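Local coordinates for secreted protein (Streptomyces lividans TK24, PDB 5LXZ) that probably acts as a secreted copper-radical oxidase related to galactose oxidase, oxidising its substrate at a mononuclear copper site, at residues K70-L78 / D225-Y236; G372-S380 / S424-D432. The protein carries 1 engineered substitution. All blocks are in the same frame, centred on the assembly; numbering follows the deposited sequence. Where two conformers were deposited one is given.

Contact 1: K70-L78 / D225-Y236; sequences KKVPTPSDL and DAFEFDPVAEKY
Ser76 OG donates to Asp225 OD2 over 2.6 Å, the shortest polar bond between K70-L78 and D225-Y236. The hydroxyl reaches the carboxylate on its anti side, 21° out of plane, and also lies at the edge of the Phe227 ring. Pro75 CG rests 3.4 Å from Phe227 CE2, and Leu78 CD2 approaches CE1 of the same ring. Tyr236 has CG anti to its carbonyl carbon (chi1 -66°), which lays the ring between Phe229 on one side and Pro75 with Leu78 on the other: Leu78 CD1 comes obliquely within 3.3 Å of Tyr236 CE1, while Pro75 CD touches CD2, also obliquely, and the carbonyl O of Pro73 meets the ring edge. Phe229 CD1 stands 3.7 Å above the plane of the Tyr236 ring, over its centre, and Val72 CG1 in turn meets the edge of Phe229. The phenol OH bonds to Thr59 OG1 on the adjoining strand 58-62, a hydroxyl that Thr74 OG1 also binds. At the far end Lys70 NZ forms a salt bridge to Glu234 OE1 at 2.9 Å, nearly in line with the C-O bond, while Lys38 takes the other oxygen. One water joins Lys70 NZ to the carbonyl O of Glu234, and a second links Pro73 O to Tyr236 N. Strand 226-230 turns into strand 235-238 through a G1 bulge in which Glu234 and Lys235 both face Asp230. In this beta-propeller, K70-L78 is the connection from the outer strand 69-71 of one blade to the innermost strand 81-85 of the next, here laid along the outer hairpin of that next blade. Polar links thus sit around an apolar aromatic middle: a hydroxyl-carboxylate bond at one end, an ion pair at the other, and one water joining backbone to backbone.

Contact 2: G372-S380 / S424-D432; sequences GVGESKLSS and SQDYRGRGD. With EDO (1,2-ethanediol), chain J; EDO (1,2-ethanediol), chain L.
Asp426 holds CG anti to its backbone N (chi1 -154°), and Lys377, bent at its last torsion (chi4 -65°), curls its ammonium back to meet that carboxylate. Lys377 NZ reaches the syn lone pair of Asp426 OD2 at 2.8 Å. Arg430 is modelled in two conformers; in one of them its NE meets the same Asp426 OD2 at 2.7 Å from above the carboxylate plane. For that conformer the guanidinium edge also turns to a backbone carbonyl, Arg430 NH2 donating to Glu375 O at 2.7 Å, and NH1 adds a weak second bond. Replacing Asp426 by an alanine would probably leave Lys377 NZ and Arg430 NE without their common acceptor, and the ammonium and guanidinium freer to turn. Both segments are loops joining the second and third strands of neighbouring four-stranded propeller blades, the later one within a Kelch motif. Glu375 CG makes a CH-pi contact over one face of Tyr427, 3.7 Å from the centroid, and Arg428 CG covers the opposite face. Asp216 accepts the Tyr427 hydroxyl, while Lys212 pairs with the Glu375 carboxylate. Further along, Ser379 OG donates to the carbonyl O of Gln425 at 2.8 Å, and a water bridges Lys377 O to that same oxygen.

Contact 1 and contact 2 lie on opposite sides of the centre of the chain, their own centres 33 Å apart and their nearest atoms about 14 Å apart, so neither touches the other. They follow one another along the sequence. Each ties together neighbouring blades of the propeller, contact 1 through a connection between blades and contact 2 through loops within two later blades. Neither contact reaches copper: the side chain of Leu78 is about 12 Å and that of Tyr427 about 9 Å from a bound copper ion. None of their residues is among the ligands Tyr248, Tyr460, His461 and His548, or Asp53 and Glu101.

Contact 1: K70-L78 / D225-Y236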
loop_
_atom_site.group_PDB
_atom_site.type_symbol
_atom_site.label_atom_id
_atom_site.label_comp_id
_atom_site.label_asym_id
_atom_site.label_seq_id
_atom_site.Cartn_x
_atom_site.Cartn_y
_atom_site.Cartn_z
ATOM N N LYS A 70 -10.319 0.529 -21.659
ATOM C CA LYS A 70 -11.339 1.565 -21.674
ATOM C C LYS A 70 -11.191 2.502 -20.494
ATOM O O LYS A 70 -10.619 2.137 -19.464
ATOM C CB LYS A 70 -12.749 0.986 -21.696
ATOM C CG LYS A 70 -13.127 0.170 -20.474
ATOM C CD LYS A 70 -14.583 -0.279 -20.480
ATOM C CE LYS A 70 -15.483 0.689 -19.732
ATOM N NZ LYS A 70 -16.779 0.036 -19.442
ATOM N N LYS A 71 -11.722 3.699 -20.648
ATOM C CA LYS A 71 -11.821 4.657 -19.580
ATOM C C LYS A 71 -13.061 4.382 -18.768
ATOM O O LYS A 71 -14.084 3.943 -19.295
ATOM C CB LYS A 71 -11.857 6.084 -20.113
ATOM C CG LYS A 71 -10.685 6.437 -20.989
ATOM C CD LYS A 71 -10.564 7.941 -21.126
ATOM C CE LYS A 71 -9.330 8.284 -21.911
ATOM N NZ LYS A 71 -9.231 9.740 -22.142
ATOM N N VAL A 72 -12.944 4.635 -17.461
ATOM C CA VAL A 72 -14.054 4.578 -16.525
ATOM C C VAL A 72 -14.263 5.947 -15.868
ATOM O O VAL A 72 -13.347 6.534 -15.343
ATOM C CB VAL A 72 -13.778 3.537 -15.414
ATOM C CG1 VAL A 72 -14.908 3.541 -14.398
ATOM C CG2 VAL A 72 -13.662 2.162 -16.021
ATOM N N PRO A 73 -15.503 6.479 -15.876
ATOM C CA PRO A 73 -15.742 7.735 -15.180
ATOM C C PRO A 73 -15.358 7.653 -13.698
ATOM O O PRO A 73 -15.748 6.680 -13.020
ATOM C CB PRO A 73 -17.261 7.943 -15.309
ATOM C CG PRO A 73 -17.689 7.070 -16.414
ATOM C CD PRO A 73 -16.721 5.932 -16.494
ATOM N N THR A 74 -14.559 8.610 -13.266
ATOM C CA THR A 74 -13.964 8.611 -11.936
ATOM C C THR A 74 -14.523 9.791 -11.167
ATOM O O THR A 74 -14.196 10.941 -11.476
ATOM C CB THR A 74 -12.448 8.622 -12.042
ATOM O OG1 THR A 74 -12.096 7.513 -12.874
ATOM C CG2 THR A 74 -11.803 8.476 -10.671
ATOM N N PRO A 75 -15.347 9.525 -10.142
ATOM C CA PRO A 75 -16.123 10.594 -9.505
ATOM C C PRO A 75 -15.379 11.493 -8.522
ATOM O O PRO A 75 -15.841 12.616 -8.218
ATOM C CB PRO A 75 -17.224 9.798 -8.782
ATOM C CG PRO A 75 -16.536 8.525 -8.409
ATOM C CD PRO A 75 -15.745 8.197 -9.641
ATOM N N SER A 76 -14.244 11.027 -8.000
ATOM C CA SER A 76 -13.478 11.749 -6.982
ATOM C C SER A 76 -12.009 11.469 -7.228
ATOM O O SER A 76 -11.684 10.592 -8.008
ATOM C CB SER A 76 -13.820 11.248 -5.556
ATOM O OG SER A 76 -15.164 11.513 -5.290
ATOM N N ASP A 77 -11.156 12.188 -6.519
ATOM C CA ASP A 77 -9.721 11.977 -6.658
ATOM C C ASP A 77 -9.294 10.746 -5.851
ATOM O O ASP A 77 -8.848 10.880 -4.712
ATOM C CB ASP A 77 -8.884 13.183 -6.263
ATOM C CG ASP A 77 -7.521 13.137 -6.887
ATOM O OD1 ASP A 77 -7.188 12.061 -7.426
ATOM O OD2 ASP A 77 -6.786 14.154 -6.886
ATOM N N LEU A 78 -9.370 9.601 -6.515
ATOM C CA LEU A 78 -9.107 8.285 -5.890
ATOM C C LEU A 78 -7.650 7.916 -5.801
ATOM O O LEU A 78 -7.310 6.839 -5.346
ATOM C CB LEU A 78 -9.876 7.209 -6.604
ATOM C CG LEU A 78 -11.366 7.445 -6.597
ATOM C CD1 LEU A 78 -12.034 6.275 -7.293
ATOM C CD2 LEU A 78 -11.927 7.712 -5.205
ATOM N N ASP A 225 -14.709 10.287 0.982
ATOM C CA ASP A 225 -15.473 9.566 -0.018
ATOM C C ASP A 225 -15.219 8.074 -0.017
ATOM O O ASP A 225 -14.064 7.645 0.133
ATOM C CB ASP A 225 -15.152 10.060 -1.428
ATOM C CG ASP A 225 -15.407 11.547 -1.630
ATOM O OD1 ASP A 225 -15.302 12.359 -0.684
ATOM O OD2 ASP A 225 -15.672 11.918 -2.803
ATOM N N ALA A 226 -16.254 7.295 -0.251
ATOM C CA ALA A 226 -16.141 5.865 -0.422
ATOM C C ALA A 226 -17.026 5.336 -1.515
ATOM O O ALA A 226 -18.179 5.816 -1.705
ATOM C CB ALA A 226 -16.443 5.156 0.866
ATOM N N PHE A 227 -16.545 4.311 -2.212
ATOM C CA PHE A 227 -17.289 3.719 -3.310
ATOM C C PHE A 227 -17.085 2.211 -3.281
ATOM O O PHE A 227 -16.105 1.728 -2.732
ATOM C CB PHE A 227 -16.732 4.211 -4.658
ATOM C CG PHE A 227 -16.771 5.691 -4.834
ATOM C CD1 PHE A 227 -15.769 6.499 -4.329
ATOM C CD2 PHE A 227 -17.893 6.287 -5.408
ATOM C CE1 PHE A 227 -15.831 7.880 -4.455
ATOM C CE2 PHE A 227 -17.962 7.676 -5.498
ATOM C CZ PHE A 227 -16.940 8.452 -5.046
ATOM N N GLU A 228 -17.992 1.475 -3.889
ATOM C CA GLU A 228 -17.723 0.115 -4.273
ATOM C C GLU A 228 -17.536 0.090 -5.777
ATOM O O GLU A 228 -18.405 0.548 -6.500
ATOM C CB GLU A 228 -18.816 -0.819 -3.844
ATOM C CG GLU A 228 -18.923 -1.012 -2.337
ATOM C CD GLU A 228 -19.969 -2.044 -1.941
ATOM O OE1 GLU A 228 -20.415 -2.836 -2.823
ATOM O OE2 GLU A 228 -20.353 -2.109 -0.754
ATOM N N PHE A 229 -16.419 -0.418 -6.280
ATOM C CA PHE A 229 -16.279 -0.575 -7.716
ATOM C C PHE A 229 -16.891 -1.921 -8.065
ATOM O O PHE A 229 -16.455 -2.960 -7.554
ATOM C CB PHE A 229 -14.824 -0.549 -8.187
ATOM C CG PHE A 229 -14.719 -0.592 -9.671
ATOM C CD1 PHE A 229 -14.931 0.593 -10.401
ATOM C CD2 PHE A 229 -14.553 -1.794 -10.376
ATOM C CE1 PHE A 229 -14.883 0.590 -11.783
ATOM C CE2 PHE A 229 -14.534 -1.770 -11.780
ATOM C CZ PHE A 229 -14.684 -0.585 -12.462
ATOM N N ASP A 230 -17.892 -1.904 -8.940
ATOM C CA ASP A 230 -18.587 -3.103 -9.369
ATOM C C ASP A 230 -17.934 -3.581 -10.673
ATOM O O ASP A 230 -18.021 -2.888 -11.698
ATOM C CB ASP A 230 -20.072 -2.742 -9.553
ATOM C CG ASP A 230 -20.910 -3.889 -10.056
ATOM O OD1 ASP A 230 -20.402 -4.791 -10.719
ATOM O OD2 ASP A 230 -22.135 -3.836 -9.785
ATOM N N PRO A 231 -17.253 -4.732 -10.647
ATOM C CA PRO A 231 -16.532 -5.192 -11.820
ATOM C C PRO A 231 -17.428 -5.651 -12.973
ATOM O O PRO A 231 -16.971 -5.637 -14.108
ATOM C CB PRO A 231 -15.685 -6.322 -11.311
ATOM C CG PRO A 231 -16.295 -6.763 -10.063
ATOM C CD PRO A 231 -17.141 -5.664 -9.503
ATOM N N VAL A 232 -18.674 -5.980 -12.705
ATOM C CA VAL A 232 -19.584 -6.383 -13.802
ATOM C C VAL A 232 -20.122 -5.148 -14.511
ATOM O O VAL A 232 -20.000 -5.013 -15.733
ATOM C CB VAL A 232 -20.682 -7.324 -13.298
ATOM C CG1 VAL A 232 -21.694 -7.655 -14.408
ATOM C CG2 VAL A 232 -20.060 -8.620 -12.764
ATOM N N ALA A 233 -20.623 -4.200 -13.732
ATOM C CA ALA A 233 -21.059 -2.930 -14.271
ATOM C C ALA A 233 -19.915 -2.039 -14.765
ATOM O O ALA A 233 -20.126 -1.126 -15.570
ATOM C CB ALA A 233 -21.877 -2.211 -13.252
ATOM N N GLU A 234 -18.706 -2.288 -14.252
ATOM C CA GLU A 234 -17.541 -1.468 -14.515
ATOM C C GLU A 234 -17.767 -0.018 -14.138
ATOM O O GLU A 234 -17.448 0.892 -14.891
ATOM C CB GLU A 234 -17.045 -1.699 -15.935
ATOM C CG GLU A 234 -16.609 -3.144 -16.117
ATOM C CD GLU A 234 -16.038 -3.468 -17.488
ATOM O OE1 GLU A 234 -16.234 -2.668 -18.430
ATOM O OE2 GLU A 234 -15.384 -4.528 -17.588
ATOM N N LYS A 235 -18.291 0.204 -12.934
ATOM C CA LYS A 235 -18.505 1.550 -12.459
ATOM C C LYS A 235 -18.305 1.674 -10.955
ATOM O O LYS A 235 -18.425 0.684 -10.205
ATOM C CB LYS A 235 -19.887 2.070 -12.892
ATOM C CG LYS A 235 -21.083 1.417 -12.302
ATOM C CD LYS A 235 -22.343 2.135 -12.837
ATOM C CE LYS A 235 -23.492 1.201 -13.133
ATOM N NZ LYS A 235 -24.013 0.605 -11.883
ATOM N N TYR A 236 -17.980 2.875 -10.519
ATOM C CA TYR A 236 -17.901 3.189 -9.107
ATOM C C TYR A 236 -19.305 3.482 -8.588
ATOM O O TYR A 236 -20.028 4.298 -9.193
ATOM C CB TYR A 236 -17.040 4.415 -8.872
ATOM C CG TYR A 236 -15.590 4.229 -9.205
ATOM C CD1 TYR A 236 -14.705 3.678 -8.281
ATOM C CD2 TYR A 236 -15.069 4.692 -10.404
ATOM C CE1 TYR A 236 -13.372 3.558 -8.579
ATOM C CE2 TYR A 236 -13.724 4.617 -10.691
ATOM C CZ TYR A 236 -12.878 4.040 -9.758
ATOM O OH TYR A 236 -11.512 3.911 -10.015
HETATM O O HOH W 1 -17.591 1.806 -17.394
HETATM O O HOH W 2 -17.843 4.979 -12.574
#

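Contact 2: G372-S380 / S424-D432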
loop_
_atom_site.group_PDB
_atom_site.type_symbol
_atom_site.label_atom_id
_atom_site.label_comp_id
_atom_site.label_asym_id
_atom_site.label_seq_id
_atom_site.Cartn_x
_atom_site.Cartn_y
_atom_site.Cartn_z
ATOM N N GLY A 372 14.623 4.693 5.237
ATOM C CA GLY A 372 14.492 5.466 6.442
ATOM C C GLY A 372 13.327 6.423 6.384
ATOM O O GLY A 372 12.772 6.705 5.319
ATOM N N VAL A 373 12.955 6.939 7.532
ATOM C CA VAL A 373 11.770 7.761 7.602
ATOM C C VAL A 373 11.890 8.996 6.666
ATOM O O VAL A 373 12.968 9.598 6.507
ATOM C CB VAL A 373 11.444 8.212 9.040
ATOM C CG1 VAL A 373 11.039 7.022 9.883
ATOM C CG2 VAL A 373 12.593 9.004 9.658
ATOM N N GLY A 374 10.763 9.374 6.075
ATOM C CA GLY A 374 10.709 10.541 5.210
ATOM C C GLY A 374 11.636 10.418 4.038
ATOM O O GLY A 374 11.588 9.410 3.327
ATOM N N GLU A 375 12.496 11.414 3.852
ATOM C CA GLU A 375 13.352 11.502 2.673
ATOM C C GLU A 375 14.738 10.979 2.932
ATOM O O GLU A 375 15.701 11.318 2.212
ATOM C CB GLU A 375 13.350 12.943 2.130
ATOM C CG GLU A 375 11.968 13.372 1.745
ATOM C CD GLU A 375 11.793 14.837 1.370
ATOM O OE1 GLU A 375 12.818 15.520 1.174
ATOM O OE2 GLU A 375 10.619 15.261 1.398
ATOM N N SER A 376 14.861 10.139 3.938
ATOM C CA SER A 376 16.125 9.551 4.312
ATOM C C SER A 376 16.828 8.863 3.167
ATOM O O SER A 376 16.194 8.238 2.275
ATOM C CB SER A 376 15.867 8.517 5.382
ATOM O OG SER A 376 17.008 7.788 5.794
ATOM N N LYS A 377 18.164 8.925 3.210
ATOM C CA LYS A 377 19.002 8.136 2.300
ATOM C C LYS A 377 19.168 6.693 2.692
ATOM O O LYS A 377 19.750 5.905 1.939
ATOM C CB LYS A 377 20.401 8.779 2.162
ATOM C CG LYS A 377 20.359 10.107 1.507
ATOM C CD LYS A 377 21.711 10.512 0.934
ATOM C CE LYS A 377 21.511 11.585 -0.110
ATOM N NZ LYS A 377 20.744 11.068 -1.269
ATOM N N LEU A 378 18.743 6.304 3.882
ATOM C CA LEU A 378 18.871 4.923 4.288
ATOM C C LEU A 378 17.935 4.031 3.454
ATOM O O LEU A 378 16.800 4.395 3.219
ATOM C CB LEU A 378 18.497 4.761 5.758
ATOM C CG LEU A 378 19.301 5.506 6.822
ATOM C CD1 LEU A 378 18.649 5.267 8.189
ATOM C CD2 LEU A 378 20.723 4.965 6.784
ATOM N N SER A 379 18.419 2.868 3.074
ATOM C CA SER A 379 17.594 1.824 2.458
ATOM C C SER A 379 18.089 0.449 2.830
ATOM O O SER A 379 19.283 0.235 3.051
ATOM C CB SER A 379 17.437 2.031 0.964
ATOM O OG SER A 379 18.676 1.844 0.297
ATOM N N SER A 380 17.148 -0.507 2.957
ATOM C CA SER A 380 17.409 -1.839 3.469
ATOM C C SER A 380 17.528 -2.869 2.353
ATOM O O SER A 380 16.704 -2.891 1.438
ATOM C CB SER A 380 16.263 -2.289 4.376
ATOM O OG SER A 380 16.493 -3.571 4.890
ATOM N N SER A 424 14.010 1.139 -5.716
ATOM C CA SER A 424 15.129 2.056 -5.940
ATOM C C SER A 424 15.976 2.133 -4.709
ATOM O O SER A 424 15.530 1.886 -3.597
ATOM C CB SER A 424 14.660 3.433 -6.345
ATOM O OG SER A 424 13.841 4.021 -5.343
ATOM N N GLN A 425 17.238 2.505 -4.901
ATOM C CA GLN A 425 18.137 2.530 -3.776
ATOM C C GLN A 425 17.919 3.746 -2.867
ATOM O O GLN A 425 18.322 3.715 -1.695
ATOM C CB GLN A 425 19.578 2.501 -4.275
ATOM C CG GLN A 425 20.622 2.205 -3.219
ATOM C CD GLN A 425 21.997 1.759 -3.793
ATOM O OE1 GLN A 425 22.162 1.550 -4.968
ATOM N NE2 GLN A 425 22.946 1.577 -2.912
ATOM N N ASP A 426 17.306 4.800 -3.410
ATOM C CA ASP A 426 17.046 6.010 -2.662
ATOM C C ASP A 426 15.634 6.507 -2.873
ATOM O O ASP A 426 14.893 6.024 -3.744
ATOM C CB ASP A 426 18.098 7.054 -3.087
ATOM C CG ASP A 426 18.374 8.111 -2.032
ATOM O OD1 ASP A 426 17.707 8.208 -0.957
ATOM O OD2 ASP A 426 19.236 8.986 -2.342
ATOM N N TYR A 427 15.275 7.502 -2.084
ATOM C CA TYR A 427 13.960 8.145 -2.086
ATOM C C TYR A 427 13.511 8.560 -3.465
ATOM O O TYR A 427 14.214 9.285 -4.140
ATOM C CB TYR A 427 13.996 9.339 -1.126
ATOM C CG TYR A 427 12.721 10.117 -1.057
ATOM C CD1 TYR A 427 11.656 9.702 -0.250
ATOM C CD2 TYR A 427 12.570 11.294 -1.783
ATOM C CE1 TYR A 427 10.487 10.435 -0.169
ATOM C CE2 TYR A 427 11.407 12.036 -1.738
ATOM C CZ TYR A 427 10.343 11.583 -0.956
ATOM O OH TYR A 427 9.207 12.309 -0.890
ATOM N N ARG A 428 12.354 8.070 -3.907
ATOM C CA ARG A 428 11.781 8.432 -5.189
ATOM C C ARG A 428 12.761 8.321 -6.352
ATOM O O ARG A 428 12.739 9.150 -7.291
ATOM C CB ARG A 428 11.104 9.784 -5.136
ATOM C CG ARG A 428 9.897 9.809 -4.206
ATOM C CD ARG A 428 9.106 11.070 -4.360
ATOM N NE ARG A 428 8.561 11.202 -5.701
ATOM C CZ ARG A 428 7.804 12.205 -6.098
ATOM N NH1 ARG A 428 7.510 13.224 -5.289
ATOM N NH2 ARG A 428 7.357 12.215 -7.331
ATOM N N GLY A 429 13.600 7.295 -6.307
ATOM C CA GLY A 429 14.540 7.081 -7.394
ATOM C C GLY A 429 15.606 8.152 -7.561
ATOM O O GLY A 429 16.211 8.195 -8.622
ATOM N N ARG A 430 15.811 9.008 -6.579
ATOM C CA ARG A 430 16.730 10.130 -6.820
ATOM C C ARG A 430 18.150 9.569 -7.003
ATOM O O ARG A 430 18.517 8.492 -6.507
ATOM C CB ARG A 430 16.654 11.159 -5.709
ATOM C CG ARG A 430 17.310 10.702 -4.433
ATOM C CD ARG A 430 17.120 11.691 -3.301
ATOM N NE ARG A 430 17.490 11.061 -2.054
ATOM C CZ ARG A 430 17.021 11.386 -0.857
ATOM N NH1 ARG A 430 16.184 12.375 -0.713
ATOM N NH2 ARG A 430 17.394 10.681 0.192
ATOM N N GLY A 431 18.943 10.363 -7.712
ATOM C CA GLY A 431 20.238 9.931 -8.229
ATOM C C GLY A 431 20.131 8.798 -9.245
ATOM O O GLY A 431 21.036 7.966 -9.351
ATOM N N ASP A 432 19.029 8.780 -9.983
ATOM C CA ASP A 432 18.715 7.707 -10.944
ATOM C C ASP A 432 18.992 6.343 -10.340
ATOM O O ASP A 432 19.720 5.490 -10.887
ATOM C CB ASP A 432 19.458 7.920 -12.286
ATOM C CG ASP A 432 18.752 8.911 -13.190
ATOM O OD1 ASP A 432 17.758 9.560 -12.772
ATOM O OD2 ASP A 432 19.205 9.056 -14.357
HETATM C C1 EDO J . 14.020 15.313 -1.516
HETATM O O1 EDO J . 14.604 14.907 -0.261
HETATM C C2 EDO J . 15.164 15.960 -2.296
HETATM O O2 EDO J . 16.025 14.937 -2.709
HETATM C C1 EDO L . 6.524 15.323 -8.068
HETATM O O1 EDO L . 5.666 15.161 -6.943
HETATM C C2 EDO L . 6.159 14.512 -9.295
HETATM O O2 EDO L . 7.310 14.474 -10.188
HETATM O O HOH W 3 20.064 5.561 -0.662
#